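Local atomic coordinates of anti-sigma-I factor RsgI2 (Clostridium thermocellum, PDB entry 4B9P), a protein that binds cellulose through its extracellular family 3 carbohydrate-binding module and probably holds the sigma factor SigI2 inactive until polysaccharide is sensed. Residues A[45-50]-A[151-156]. Numbering follows the deposited sequence.
Sequences RYYYTK and KITVYI. With CA (calcium ion), chain B.
I152 meets Y46 with its CD1 methyl, which lies near the plane of the tyrosine ring at its edge, 3.8 Å from CD2. The CG2 branch of I152 turns instead to the backbone and rests 3.3 Å from R45 O. At T153 the strands pair as an antiparallel hydrogen-bonded pair: R45 N gives a 2.9 Å bond to T153 O, and T153 N returns a longer, more bent one (149°) to R45 O. T153 OG1, placed between the backbone N and the carbonyl carbon (chi1 51°), donates to Y155 OH at 3.0 Å and also sits at the edge of the Y47 ring. Y155 then reaches tip to tip toward Y47, their OH atoms 2.9 Å apart, while E165 takes a further hydrogen bond with Y155 OH. The extended R45 side chain crosses Y155 at about a right angle, CD 3.6 Å from CE1, and carries NE on to a salt bridge with E89. Beyond strand 42-48, T49 binds the calcium ion. Strands 42-48 and 152-156 are neighbours inside one sheet of this beta-sandwich module, flanked by 84-92 and 159-162, and I152 packs on L9 and A11 of strand 7-13 in the other sheet.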
loop_
_atom_site.group_PDB
_atom_site.type_symbol
_atom_site.label_atom_id
_atom_site.label_comp_id
_atom_site.label_asym_id
_atom_site.label_seq_id
_atom_site.Cartn_x
_atom_site.Cartn_y
_atom_site.Cartn_z
ATOM N N ARG A 45 0.818 -0.550 5.321
ATOM C CA ARG A 45 1.956 -1.268 4.732
ATOM C C ARG A 45 1.493 -2.387 3.817
ATOM O O ARG A 45 0.696 -3.247 4.201
ATOM C CB ARG A 45 2.861 -1.877 5.814
ATOM C CG ARG A 45 3.513 -0.819 6.634
ATOM C CD ARG A 45 4.434 -1.435 7.645
ATOM N NE ARG A 45 5.095 -0.371 8.384
ATOM C CZ ARG A 45 5.823 -0.591 9.457
ATOM N NH1 ARG A 45 5.968 -1.836 9.906
ATOM N NH2 ARG A 45 6.384 0.429 10.091
ATOM N N TYR A 46 2.056 -2.376 2.608
ATOM C CA TYR A 46 1.872 -3.429 1.608
ATOM C C TYR A 46 3.214 -4.165 1.533
ATOM O O TYR A 46 4.208 -3.579 1.089
ATOM C CB TYR A 46 1.530 -2.798 0.239
ATOM C CG TYR A 46 1.298 -3.838 -0.848
ATOM C CD1 TYR A 46 2.367 -4.361 -1.609
ATOM C CD2 TYR A 46 0.005 -4.283 -1.158
ATOM C CE1 TYR A 46 2.146 -5.336 -2.571
ATOM C CE2 TYR A 46 -0.225 -5.255 -2.152
ATOM C CZ TYR A 46 0.849 -5.752 -2.864
ATOM O OH TYR A 46 0.561 -6.684 -3.794
ATOM N N TYR A 47 3.230 -5.428 1.943
ATOM C CA TYR A 47 4.464 -6.214 2.050
ATOM C C TYR A 47 4.710 -7.048 0.803
ATOM O O TYR A 47 3.770 -7.635 0.242
ATOM C CB TYR A 47 4.358 -7.179 3.221
ATOM C CG TYR A 47 4.319 -6.544 4.561
ATOM C CD1 TYR A 47 5.502 -6.138 5.198
ATOM C CD2 TYR A 47 3.098 -6.304 5.197
ATOM C CE1 TYR A 47 5.472 -5.580 6.472
ATOM C CE2 TYR A 47 3.059 -5.728 6.442
ATOM C CZ TYR A 47 4.230 -5.355 7.073
ATOM O OH TYR A 47 4.119 -4.786 8.336
ATOM N N TYR A 48 5.970 -7.131 0.376
ATOM C CA TYR A 48 6.268 -7.836 -0.865
ATOM C C TYR A 48 7.750 -8.222 -0.840
ATOM O O TYR A 48 8.511 -7.841 0.061
ATOM C CB TYR A 48 5.934 -6.947 -2.070
ATOM C CG TYR A 48 6.816 -5.715 -2.260
ATOM C CD1 TYR A 48 6.619 -4.549 -1.504
ATOM C CD2 TYR A 48 7.813 -5.708 -3.224
ATOM C CE1 TYR A 48 7.405 -3.449 -1.659
ATOM C CE2 TYR A 48 8.602 -4.566 -3.415
ATOM C CZ TYR A 48 8.370 -3.448 -2.629
ATOM O OH TYR A 48 9.154 -2.335 -2.799
ATOM N N THR A 49 8.145 -8.998 -1.849
ATOM C CA THR A 49 9.574 -9.260 -2.100
ATOM C C THR A 49 10.002 -8.508 -3.352
ATOM O O THR A 49 9.411 -8.664 -4.417
ATOM C CB THR A 49 9.824 -10.755 -2.257
ATOM O OG1 THR A 49 8.842 -11.298 -3.155
ATOM C CG2 THR A 49 9.776 -11.460 -0.880
ATOM N N LYS A 50 11.026 -7.655 -3.198
ATOM C CA LYS A 50 11.485 -6.798 -4.315
ATOM C C LYS A 50 12.157 -7.581 -5.434
ATOM O O LYS A 50 12.346 -7.043 -6.525
ATOM C CB LYS A 50 12.417 -5.700 -3.802
ATOM C CG LYS A 50 13.763 -6.278 -3.290
ATOM C CD LYS A 50 14.675 -5.210 -2.748
ATOM C CE LYS A 50 16.059 -5.747 -2.366
ATOM N NZ LYS A 50 15.981 -6.742 -1.287
ATOM N N LYS A 151 -4.042 -8.865 4.794
ATOM C CA LYS A 151 -2.589 -8.992 4.630
ATOM C C LYS A 151 -1.917 -7.679 4.287
ATOM O O LYS A 151 -0.743 -7.655 3.924
ATOM C CB LYS A 151 -2.255 -10.058 3.592
ATOM C CG LYS A 151 -2.547 -11.471 4.079
ATOM C CD LYS A 151 -2.204 -12.530 2.979
ATOM C CE LYS A 151 -0.881 -13.129 3.138
ATOM N NZ LYS A 151 -0.592 -13.916 1.869
ATOM N N ILE A 152 -2.649 -6.583 4.426
ATOM C CA ILE A 152 -2.099 -5.231 4.431
ATOM C C ILE A 152 -2.338 -4.706 5.845
ATOM O O ILE A 152 -3.427 -4.864 6.390
ATOM C CB ILE A 152 -2.802 -4.342 3.376
ATOM C CG1 ILE A 152 -2.333 -4.784 1.973
ATOM C CG2 ILE A 152 -2.540 -2.844 3.634
ATOM C CD1 ILE A 152 -3.186 -4.162 0.863
ATOM N N THR A 153 -1.313 -4.128 6.475
ATOM C CA THR A 153 -1.491 -3.711 7.870
ATOM C C THR A 153 -1.676 -2.212 7.968
ATOM O O THR A 153 -1.266 -1.454 7.086
ATOM C CB THR A 153 -0.274 -4.111 8.728
ATOM O OG1 THR A 153 0.916 -3.644 8.078
ATOM C CG2 THR A 153 -0.205 -5.626 8.907
ATOM N N VAL A 154 -2.319 -1.779 9.050
ATOM C CA VAL A 154 -2.565 -0.354 9.289
ATOM C C VAL A 154 -2.250 -0.047 10.742
ATOM O O VAL A 154 -2.672 -0.795 11.637
ATOM C CB VAL A 154 -4.030 0.079 8.986
ATOM C CG1 VAL A 154 -4.176 1.597 9.138
ATOM C CG2 VAL A 154 -4.487 -0.385 7.605
ATOM N N TYR A 155 -1.481 1.020 10.943
ATOM C CA TYR A 155 -1.068 1.464 12.278
ATOM C C TYR A 155 -1.592 2.872 12.515
ATOM O O TYR A 155 -1.599 3.702 11.600
ATOM C CB TYR A 155 0.459 1.521 12.392
ATOM C CG TYR A 155 1.060 0.233 11.944
ATOM C CD1 TYR A 155 1.244 -0.010 10.587
ATOM C CD2 TYR A 155 1.431 -0.744 12.847
ATOM C CE1 TYR A 155 1.781 -1.181 10.126
ATOM C CE2 TYR A 155 1.992 -1.977 12.363
ATOM C CZ TYR A 155 2.153 -2.166 10.986
ATOM O OH TYR A 155 2.679 -3.322 10.431
ATOM N N ILE A 156 -2.049 3.154 13.736
ATOM C CA ILE A 156 -2.412 4.498 14.121
ATOM C C ILE A 156 -1.491 4.848 15.286
ATOM O O ILE A 156 -1.517 4.178 16.334
ATOM C CB ILE A 156 -3.861 4.573 14.561
ATOM C CG1 ILE A 156 -4.784 3.968 13.493
ATOM C CG2 ILE A 156 -4.245 5.987 14.837
ATOM C CD1 ILE A 156 -6.299 4.019 13.821
HETATM CA CA CA B . 8.204 -10.569 -5.374
HETATM O O HOH W 1 7.214 -8.508 -6.332
#